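Probable ss-1,3-N-acetylglucosaminyltransferase (PDB 6H4F) is probably a glycosyltransferase, with a family 2 domain of the GT-A clan followed by a largely helical TarS-type linker domain. Local coordinates at residues Asp112-Glu117 / Ile223-Phe228; Ala151-Gly156 / Ile215-Glu220; Ile168-Ser173 / Tyr274-Leu279. All blocks are in the same frame, centred on the assembly; numbering follows the deposited sequence.

Overall arrangement
Contact 3 lies deepest: every residue that touches in it is buried, and it joins a loop of the GT-A domain to helix 264-281 of the linker region. Contacts 1 and 2 sit farther from the centre of the chain, on strands 222-225 and 213-216 of the mixed sheet. Contact 1 is partly buried and relies on antiparallel backbone bonds plus one aspartate. Contact 2, though as far out, is buried, has no hydrogen bond between its segments and is mainly apolar; it touches contact 1 through H116 and Y219. Contacts 2 and 3 meet where I152 packs on A171 and I168, and both reach FQ8, contact 2 with a backbone amide, contact 3 with an arginine, a tyrosine and an amide.

Contact 1 (Asp112-Glu117 / Ile223-Phe228); sequences DDLLHE and IVVNDF
L114 and I223 form the antiparallel, hydrogen-bonded pair by which the short strand 114-115 joins strand 222-225 in the mixed sheet of the GT-A domain. I223 N donates to L114 O at 2.9 Å, and L114 N returns the bond to I223 O at 3.1 Å. The two side chains leave the sheet on the same face, CB of L114 being 4.2 Å from CB of I223, but the end of I223 then turns off and leaves the packing to V225, two residues on, whose CG2 comes within 4.1 Å of L114 CD1.

D113 carries the pairing one step beyond the strand. Its CG stands beside its own backbone N (chi1 -63°), which lays the carboxylate over V224, and OD1 takes V225 N at 3.1 Å in an almost straight bond (174°). The donor arrives from above the carboxylate, 50° out of its plane. The other oxygen, OD2, bonds to Y222 OH and has a long, weak ion pair with R146. By sequence, D112 probably closes the DXD signature of GT-A glycosyltransferases, just after strand 105-108. Its backbone O is packed against V225, 3.4 Å from CB, while its side chain turns to K34 in a salt bridge.

Helix 35-43 also holds the short strand, T38 OG1 bonding to D113 O and S41 OG to L115 N, while V224 makes its backbone bonds with strand 134-142. The side chain of V224 lies about 8 Å from FQ8 between nearest atoms.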
# COMPACT_ATOMS: atom_id res chain seq x y z
N ASP A 112 -40.41 10.63 -12.95
CA ASP A 112 -40.88 9.60 -12.01
C ASP A 112 -41.18 10.15 -10.61
O ASP A 112 -41.78 9.45 -9.81
CB ASP A 112 -39.87 8.45 -11.97
CG ASP A 112 -39.77 7.70 -13.30
OD1 ASP A 112 -40.82 7.58 -13.99
OD2 ASP A 112 -38.65 7.27 -13.66
N ASP A 113 -40.78 11.39 -10.32
CA ASP A 113 -40.73 11.92 -8.94
C ASP A 113 -42.05 12.62 -8.58
O ASP A 113 -42.95 12.73 -9.42
CB ASP A 113 -39.49 12.82 -8.80
CG ASP A 113 -38.19 12.04 -9.01
OD1 ASP A 113 -38.23 10.76 -8.96
OD2 ASP A 113 -37.14 12.70 -9.24
N LEU A 114 -42.15 13.11 -7.33
CA LEU A 114 -43.34 13.79 -6.83
C LEU A 114 -42.94 15.09 -6.15
O LEU A 114 -41.90 15.14 -5.46
CB LEU A 114 -44.04 12.90 -5.81
CG LEU A 114 -44.44 11.50 -6.30
CD1 LEU A 114 -44.80 10.62 -5.11
CD2 LEU A 114 -45.58 11.58 -7.30
N LEU A 115 -43.80 16.11 -6.29
CA LEU A 115 -43.72 17.31 -5.47
C LEU A 115 -44.71 17.18 -4.32
O LEU A 115 -45.88 16.78 -4.53
CB LEU A 115 -44.07 18.53 -6.31
CG LEU A 115 -43.06 18.93 -7.39
CD1 LEU A 115 -43.49 20.24 -8.03
CD2 LEU A 115 -41.65 19.03 -6.82
N HIS A 116 -44.26 17.58 -3.12
CA HIS A 116 -45.17 17.85 -2.02
C HIS A 116 -46.11 19.00 -2.43
O HIS A 116 -45.71 19.89 -3.18
CB HIS A 116 -44.36 18.21 -0.76
CG HIS A 116 -45.16 18.24 0.50
ND1 HIS A 116 -45.96 19.31 0.84
CD2 HIS A 116 -45.19 17.39 1.55
CE1 HIS A 116 -46.48 19.10 2.02
NE2 HIS A 116 -46.01 17.93 2.49
N GLU A 117 -47.34 18.97 -1.91
CA GLU A 117 -48.37 19.95 -2.26
C GLU A 117 -47.92 21.39 -1.91
O GLU A 117 -48.36 22.33 -2.58
CB GLU A 117 -49.72 19.58 -1.63
CG GLU A 117 -49.81 19.78 -0.13
CD GLU A 117 -51.22 19.64 0.44
OE1 GLU A 117 -51.34 19.37 1.65
OE2 GLU A 117 -52.20 19.83 -0.34
N ILE A 223 -39.77 14.35 -3.71
CA ILE A 223 -39.62 12.93 -3.42
C ILE A 223 -39.05 12.22 -4.65
O ILE A 223 -39.70 12.15 -5.67
CB ILE A 223 -40.97 12.30 -3.00
CG1 ILE A 223 -41.61 13.03 -1.83
CG2 ILE A 223 -40.77 10.81 -2.73
CD1 ILE A 223 -40.87 12.85 -0.51
N VAL A 224 -37.84 11.71 -4.52
CA VAL A 224 -37.22 10.86 -5.52
C VAL A 224 -37.87 9.47 -5.39
O VAL A 224 -37.87 8.88 -4.32
CB VAL A 224 -35.70 10.79 -5.33
CG1 VAL A 224 -35.07 9.75 -6.23
CG2 VAL A 224 -35.04 12.15 -5.53
N VAL A 225 -38.46 8.99 -6.48
CA VAL A 225 -39.12 7.68 -6.50
C VAL A 225 -38.26 6.69 -7.28
O VAL A 225 -38.02 6.88 -8.47
CB VAL A 225 -40.53 7.81 -7.11
CG1 VAL A 225 -41.22 6.46 -7.25
CG2 VAL A 225 -41.39 8.77 -6.31
N ASN A 226 -37.76 5.66 -6.60
CA ASN A 226 -37.03 4.55 -7.25
C ASN A 226 -38.05 3.49 -7.69
O ASN A 226 -38.96 3.17 -6.92
CB ASN A 226 -35.95 3.99 -6.31
CG ASN A 226 -34.89 5.02 -5.99
OD1 ASN A 226 -34.26 5.57 -6.90
ND2 ASN A 226 -34.69 5.31 -4.71
N ASP A 227 -37.96 3.03 -8.94
CA ASP A 227 -38.90 2.01 -9.46
C ASP A 227 -38.15 0.68 -9.64
O ASP A 227 -37.13 0.66 -10.30
CB ASP A 227 -39.57 2.49 -10.76
N PHE A 228 -38.64 -0.39 -8.99
CA PHE A 228 -38.23 -1.77 -9.30
C PHE A 228 -39.38 -2.44 -10.06
O PHE A 228 -39.94 -3.45 -9.61
CB PHE A 228 -37.81 -2.54 -8.04

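Contact 2 (Ala151-Gly156 / Ile215-Glu220); sequences AIFEKG and IKTDYE. With FQ8 ([(2~{R},3~{S},4~{S})-2,3,4,5-tetrakis(oxidanyl)pentyl] [(2~{R},3~{R},4~{S})-2,3,4-tris(oxidanyl)-5-[oxidanyl-[(2~{R},3~{S},4~{S})-2,3,4-tris(oxidanyl)-5-phosphonooxy-pentoxy]phosphoryl]oxy-pentyl] hydrogen phosphate), chain M.
A151 N gives its hydrogen to OAQ of FQ8, 2.8 Å away and nearly straight at 173°, from the start of a 3-10 turn whose next two residues, I152 and F153, pack on I215 of strand 213-216. I152 holds CG1 anti to its backbone N (chi1 -179°), which brings that carbon to 3.6 Å from I215 CD1. The other branch of I152, CG2, lies over the centre of the F153 ring, 3.4 Å above its plane. The same ring meets I215 at its edge, F153 CD1 standing 3.7 Å from I215 CG2.

A type I turn from F153 to G156 then swings the chain past T217. There OG1 of T217 lies 3.5 Å from G156 CA, and its methyl CG2 sits 3.8 Å from F153 O. N157, just beyond the turn, reaches back with OD1 to T217 N and with ND2 to D218.

No hydrogen bond runs directly between the two segments. Round I215 the meeting is mostly of hydrocarbon, with the I152 carbonyl oxygen also against its branches. The first amide of the turn binds a phosphate oxygen while the residues after it pack on I215, so the apolar packing would hold that amide in place for its bond.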
# COMPACT_ATOMS: atom_id res chain seq x y z
N ALA A 151 -26.80 15.85 4.50
CA ALA A 151 -26.04 16.80 5.33
C ALA A 151 -26.50 18.24 5.07
O ALA A 151 -26.56 19.03 5.98
CB ALA A 151 -24.55 16.66 5.12
N ILE A 152 -26.82 18.56 3.81
CA ILE A 152 -27.25 19.92 3.45
C ILE A 152 -28.48 20.36 4.28
O ILE A 152 -28.67 21.56 4.50
CB ILE A 152 -27.52 20.05 1.94
CG1 ILE A 152 -27.94 21.47 1.57
CG2 ILE A 152 -28.54 19.02 1.45
CD1 ILE A 152 -27.82 21.77 0.11
N PHE A 153 -29.31 19.41 4.74
CA PHE A 153 -30.57 19.74 5.42
C PHE A 153 -30.48 19.63 6.96
O PHE A 153 -31.47 19.89 7.63
CB PHE A 153 -31.69 18.83 4.91
CG PHE A 153 -31.83 18.87 3.42
CD1 PHE A 153 -32.07 20.07 2.76
CD2 PHE A 153 -31.67 17.72 2.66
CE1 PHE A 153 -32.16 20.11 1.38
CE2 PHE A 153 -31.77 17.76 1.28
CZ PHE A 153 -32.01 18.95 0.64
N GLU A 154 -29.29 19.32 7.50
CA GLU A 154 -29.15 18.98 8.92
C GLU A 154 -29.12 20.23 9.81
O GLU A 154 -29.20 20.09 11.02
CB GLU A 154 -27.91 18.10 9.15
CG GLU A 154 -28.21 16.61 9.04
CD GLU A 154 -27.01 15.70 8.85
OE1 GLU A 154 -27.19 14.58 8.28
OE2 GLU A 154 -25.89 16.10 9.26
N LYS A 155 -29.05 21.44 9.24
CA LYS A 155 -29.01 22.68 10.05
C LYS A 155 -30.35 23.41 10.01
O LYS A 155 -30.43 24.55 10.41
CB LYS A 155 -27.87 23.57 9.57
CG LYS A 155 -26.49 23.02 9.88
CD LYS A 155 -25.33 23.84 9.39
CE LYS A 155 -24.04 23.05 9.52
NZ LYS A 155 -22.84 23.89 9.31
N GLY A 156 -31.39 22.76 9.49
CA GLY A 156 -32.70 23.39 9.33
C GLY A 156 -32.70 24.42 8.22
O GLY A 156 -31.87 24.37 7.32
N ILE A 215 -32.01 27.22 1.79
CA ILE A 215 -32.32 25.82 2.06
C ILE A 215 -33.59 25.78 2.92
O ILE A 215 -33.66 26.43 3.96
CB ILE A 215 -31.13 25.14 2.77
CG1 ILE A 215 -29.87 25.15 1.90
CG2 ILE A 215 -31.50 23.72 3.19
CD1 ILE A 215 -28.61 24.87 2.66
N LYS A 216 -34.57 24.98 2.50
CA LYS A 216 -35.87 24.91 3.19
C LYS A 216 -36.17 23.44 3.53
O LYS A 216 -36.12 22.58 2.65
CB LYS A 216 -36.93 25.57 2.31
CG LYS A 216 -38.27 25.76 2.97
CD LYS A 216 -38.45 27.07 3.66
CE LYS A 216 -39.76 27.13 4.43
NZ LYS A 216 -40.78 27.97 3.76
N THR A 217 -36.47 23.16 4.80
CA THR A 217 -36.48 21.79 5.33
C THR A 217 -37.77 21.43 6.09
O THR A 217 -37.83 20.38 6.72
CB THR A 217 -35.29 21.58 6.27
OG1 THR A 217 -35.47 22.39 7.44
CG2 THR A 217 -33.97 21.94 5.62
N ASP A 218 -38.81 22.28 6.03
CA ASP A 218 -40.04 22.05 6.83
C ASP A 218 -40.73 20.73 6.43
O ASP A 218 -41.31 20.06 7.27
CB ASP A 218 -41.02 23.21 6.66
CG ASP A 218 -40.52 24.56 7.17
OD1 ASP A 218 -39.38 24.66 7.65
OD2 ASP A 218 -41.24 25.54 6.93
N TYR A 219 -40.67 20.38 5.15
CA TYR A 219 -41.25 19.15 4.61
C TYR A 219 -40.24 18.48 3.68
O TYR A 219 -39.28 19.10 3.26
CB TYR A 219 -42.55 19.45 3.85
CG TYR A 219 -43.61 20.11 4.68
CD1 TYR A 219 -43.65 21.48 4.86
CD2 TYR A 219 -44.56 19.35 5.34
CE1 TYR A 219 -44.60 22.08 5.65
CE2 TYR A 219 -45.58 19.94 6.08
CZ TYR A 219 -45.57 21.31 6.28
OH TYR A 219 -46.55 21.88 7.05
N GLU A 220 -40.50 17.21 3.36
CA GLU A 220 -39.91 16.56 2.21
C GLU A 220 -40.61 17.09 0.96
O GLU A 220 -41.61 16.54 0.52
CB GLU A 220 -40.03 15.05 2.35
CG GLU A 220 -39.24 14.50 3.53
CD GLU A 220 -39.22 12.99 3.65
OE1 GLU A 220 -38.21 12.47 4.12
OE2 GLU A 220 -40.20 12.33 3.22
OAN FQ8 M . -15.91 16.96 5.33
PBL FQ8 M . -16.20 16.12 3.99
OAO FQ8 M . -14.84 15.31 3.72
OAA FQ8 M . -16.54 17.00 2.86
OAX FQ8 M . -17.31 15.03 4.36
CAS FQ8 M . -18.38 14.71 3.48
CBE FQ8 M . -19.49 14.02 4.28
OAG FQ8 M . -18.96 12.90 4.97
CBJ FQ8 M . -20.63 13.58 3.36
OAL FQ8 M . -20.13 13.14 2.09
CBF FQ8 M . -21.55 14.78 3.14
OAH FQ8 M . -22.18 15.08 4.39
CAU FQ8 M . -22.60 14.45 2.07
OAZ FQ8 M . -23.23 13.20 2.36
PBN FQ8 M . -24.80 13.00 2.05
OAQ FQ8 M . -25.51 14.34 2.57
OAC FQ8 M . -25.34 11.80 2.72
OBB FQ8 M . -24.98 12.99 0.46
CAW FQ8 M . -24.32 11.99 -0.32
CBH FQ8 M . -24.28 12.40 -1.80
OAJ FQ8 M . -24.20 13.82 -1.92
CBK FQ8 M . -25.53 11.88 -2.51
OAM FQ8 M . -25.82 10.56 -2.06
CBG FQ8 M . -25.30 11.86 -4.03
OAI FQ8 M . -24.16 11.07 -4.32
CAV FQ8 M . -25.08 13.28 -4.53
OBA FQ8 M . -25.66 13.43 -5.82
PBM FQ8 M . -26.22 14.87 -6.27
OAP FQ8 M . -25.02 15.90 -5.98
OAB FQ8 M . -27.45 15.23 -5.53
OAY FQ8 M . -26.42 14.84 -7.86
CAT FQ8 M . -25.64 13.97 -8.68
CBD FQ8 M . -26.55 13.21 -9.65
OAF FQ8 M . -27.63 14.06 -10.07
CBI FQ8 M . -25.75 12.77 -10.88
OAK FQ8 M . -24.82 13.79 -11.25
CBC FQ8 M . -25.00 11.47 -10.59
OAE FQ8 M . -24.75 11.35 -9.18
CAR FQ8 M . -25.84 10.28 -11.06
OAD FQ8 M . -24.98 9.22 -11.47

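Contact 3 (Ile168-Ser173 / Tyr274-Leu279); sequences IFYALS and YTTRLL. With FQ8 ([(2~{R},3~{S},4~{S})-2,3,4,5-tetrakis(oxidanyl)pentyl] [(2~{R},3~{R},4~{S})-2,3,4-tris(oxidanyl)-5-[oxidanyl-[(2~{R},3~{S},4~{S})-2,3,4-tris(oxidanyl)-5-phosphonooxy-pentoxy]phosphoryl]oxy-pentyl] hydrogen phosphate), chain M.
Y274 meets F169 by its backbone first: its N lies at the edge of the F169 ring, 3.8 Å from CD2, and the two side chains cross at about a right angle. The Y274 ring is itself touched in plane, where L172 CD1 comes to 3.9 Å from CE1, and its hydroxyl bonds to Q200.

T276 offers a methyl. CG2 packs 3.4 Å from Y170 OH, the hydroxyl that donates to FQ8 OAA at 2.6 Å, while T276 OG1 bonds to G272 O and T320 N. The Y170 ring also has FQ8 OAL over one face, toward its rim.

R277 comes next and carries most of the polar work. Its CB lies 3.7 Å from Y170 CE1, and the chain then bends (chi2 -108°), running past F169 O and carrying the guanidinium across L172 at a slant. NH1 bonds to F169 O at 2.8 Å, with that oxygen close to the guanidinium plane, and also to FQ8 OAP at 2.8 Å. OAP takes a second strong bond from L172 N, 2.7 Å long and 174° at the hydrogen, and a weak one from R277 NH2. The phosphate is thus gripped from both segments, and the carbonyl of F169 would limit rotation of the arginine head that reaches it; the positive charge probably offsets that of the phosphate.

Helix 264-281 packs here against two others. Y274 and L278 lean on helix 242-256, R277 touches Q200 of helix 198-207, and F169 and L172 from the loop before strand 177-179 pack on helix 198-207 as well.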
# COMPACT_ATOMS: atom_id res chain seq x y z
N ILE A 168 -23.20 22.15 -0.14
CA ILE A 168 -23.95 22.30 -1.37
C ILE A 168 -23.31 21.49 -2.50
O ILE A 168 -24.03 21.01 -3.37
CB ILE A 168 -24.15 23.78 -1.74
CG1 ILE A 168 -24.87 24.53 -0.61
CG2 ILE A 168 -24.92 23.90 -3.06
CD1 ILE A 168 -25.17 25.97 -0.93
N PHE A 169 -21.99 21.29 -2.47
CA PHE A 169 -21.31 20.49 -3.51
C PHE A 169 -21.67 19.00 -3.36
O PHE A 169 -21.36 18.21 -4.25
CB PHE A 169 -19.80 20.73 -3.50
CG PHE A 169 -19.32 21.93 -4.28
CD1 PHE A 169 -20.21 22.82 -4.84
CD2 PHE A 169 -17.97 22.21 -4.40
CE1 PHE A 169 -19.76 23.92 -5.57
CE2 PHE A 169 -17.52 23.29 -5.13
CZ PHE A 169 -18.41 24.13 -5.73
N TYR A 170 -22.37 18.62 -2.28
CA TYR A 170 -22.89 17.28 -2.14
C TYR A 170 -24.37 17.19 -2.54
O TYR A 170 -25.00 16.14 -2.37
CB TYR A 170 -22.68 16.78 -0.72
CG TYR A 170 -21.22 16.56 -0.37
CD1 TYR A 170 -20.56 15.46 -0.83
CD2 TYR A 170 -20.52 17.44 0.44
CE1 TYR A 170 -19.24 15.21 -0.52
CE2 TYR A 170 -19.19 17.23 0.76
CZ TYR A 170 -18.54 16.10 0.28
OH TYR A 170 -17.23 15.85 0.60
N ALA A 171 -24.94 18.26 -3.12
CA ALA A 171 -26.35 18.24 -3.56
C ALA A 171 -26.48 19.04 -4.86
O ALA A 171 -27.05 20.14 -4.87
CB ALA A 171 -27.23 18.82 -2.48
N LEU A 172 -25.90 18.50 -5.93
CA LEU A 172 -25.73 19.23 -7.18
C LEU A 172 -26.75 18.84 -8.25
O LEU A 172 -26.61 19.26 -9.40
CB LEU A 172 -24.30 18.98 -7.68
CG LEU A 172 -23.20 19.69 -6.91
CD1 LEU A 172 -21.84 19.33 -7.47
CD2 LEU A 172 -23.37 21.20 -6.92
N SER A 173 -27.80 18.07 -7.90
CA SER A 173 -28.92 17.83 -8.85
C SER A 173 -29.53 19.18 -9.25
O SER A 173 -29.35 20.19 -8.54
CB SER A 173 -29.97 16.92 -8.27
OG SER A 173 -30.90 17.66 -7.47
N TYR A 274 -14.73 20.18 -4.33
CA TYR A 274 -15.29 19.39 -5.42
C TYR A 274 -14.48 18.09 -5.56
O TYR A 274 -15.07 17.03 -5.73
CB TYR A 274 -15.41 20.12 -6.77
CG TYR A 274 -16.17 19.26 -7.74
CD1 TYR A 274 -17.55 19.14 -7.67
CD2 TYR A 274 -15.50 18.40 -8.60
CE1 TYR A 274 -18.25 18.26 -8.48
CE2 TYR A 274 -16.18 17.50 -9.40
CZ TYR A 274 -17.56 17.42 -9.33
OH TYR A 274 -18.22 16.52 -10.11
N THR A 275 -13.15 18.18 -5.45
CA THR A 275 -12.30 17.01 -5.56
C THR A 275 -12.70 15.97 -4.51
O THR A 275 -12.81 14.78 -4.81
CB THR A 275 -10.81 17.38 -5.43
OG1 THR A 275 -10.48 18.28 -6.49
CG2 THR A 275 -9.91 16.17 -5.49
N THR A 276 -12.94 16.43 -3.28
CA THR A 276 -13.35 15.55 -2.21
C THR A 276 -14.67 14.85 -2.59
O THR A 276 -14.77 13.62 -2.44
CB THR A 276 -13.51 16.31 -0.88
OG1 THR A 276 -12.28 16.97 -0.57
CG2 THR A 276 -13.89 15.39 0.26
N ARG A 277 -15.65 15.62 -3.08
CA ARG A 277 -16.94 15.08 -3.44
C ARG A 277 -16.78 14.02 -4.55
O ARG A 277 -17.41 12.97 -4.51
CB ARG A 277 -17.92 16.18 -3.87
CG ARG A 277 -19.24 15.64 -4.43
CD ARG A 277 -19.43 15.79 -5.94
NE ARG A 277 -20.39 14.86 -6.51
CZ ARG A 277 -21.72 14.98 -6.41
NH1 ARG A 277 -22.28 15.93 -5.66
NH2 ARG A 277 -22.51 14.14 -7.06
N LEU A 278 -15.91 14.33 -5.52
CA LEU A 278 -15.63 13.45 -6.64
C LEU A 278 -15.04 12.13 -6.13
O LEU A 278 -15.40 11.06 -6.62
CB LEU A 278 -14.67 14.17 -7.58
CG LEU A 278 -14.26 13.41 -8.84
CD1 LEU A 278 -15.48 13.10 -9.70
CD2 LEU A 278 -13.25 14.24 -9.64
N LEU A 279 -14.13 12.20 -5.15
CA LEU A 279 -13.51 11.00 -4.61
C LEU A 279 -14.49 10.24 -3.71
O LEU A 279 -14.42 9.03 -3.64
CB LEU A 279 -12.24 11.38 -3.84
CG LEU A 279 -11.12 11.91 -4.72
CD1 LEU A 279 -9.96 12.42 -3.88
CD2 LEU A 279 -10.65 10.85 -5.67
OAN FQ8 M . -15.91 16.96 5.33
PBL FQ8 M . -16.20 16.12 3.99
OAO FQ8 M . -14.84 15.31 3.72
OAA FQ8 M . -16.54 17.00 2.86
OAX FQ8 M . -17.31 15.03 4.36
CAS FQ8 M . -18.38 14.71 3.48
CBE FQ8 M . -19.49 14.02 4.28
OAG FQ8 M . -18.96 12.90 4.97
CBJ FQ8 M . -20.63 13.58 3.36
OAL FQ8 M . -20.13 13.14 2.09
CBF FQ8 M . -21.55 14.78 3.14
OAH FQ8 M . -22.18 15.08 4.39
CAU FQ8 M . -22.60 14.45 2.07
OAZ FQ8 M . -23.23 13.20 2.36
PBN FQ8 M . -24.80 13.00 2.05
OAQ FQ8 M . -25.51 14.34 2.57
OAC FQ8 M . -25.34 11.80 2.72
OBB FQ8 M . -24.98 12.99 0.46
CAW FQ8 M . -24.32 11.99 -0.32
CBH FQ8 M . -24.28 12.40 -1.80
OAJ FQ8 M . -24.20 13.82 -1.92
CBK FQ8 M . -25.53 11.88 -2.51
OAM FQ8 M . -25.82 10.56 -2.06
CBG FQ8 M . -25.30 11.86 -4.03
OAI FQ8 M . -24.16 11.07 -4.32
CAV FQ8 M . -25.08 13.28 -4.53
OBA FQ8 M . -25.66 13.43 -5.82
PBM FQ8 M . -26.22 14.87 -6.27
OAP FQ8 M . -25.02 15.90 -5.98
OAB FQ8 M . -27.45 15.23 -5.53
OAY FQ8 M . -26.42 14.84 -7.86
CAT FQ8 M . -25.64 13.97 -8.68
CBD FQ8 M . -26.55 13.21 -9.65
OAF FQ8 M . -27.63 14.06 -10.07
CBI FQ8 M . -25.75 12.77 -10.88
OAK FQ8 M . -24.82 13.79 -11.25
CBC FQ8 M . -25.00 11.47 -10.59
OAE FQ8 M . -24.75 11.35 -9.18
CAR FQ8 M . -25.84 10.28 -11.06
OAD FQ8 M . -24.98 9.22 -11.47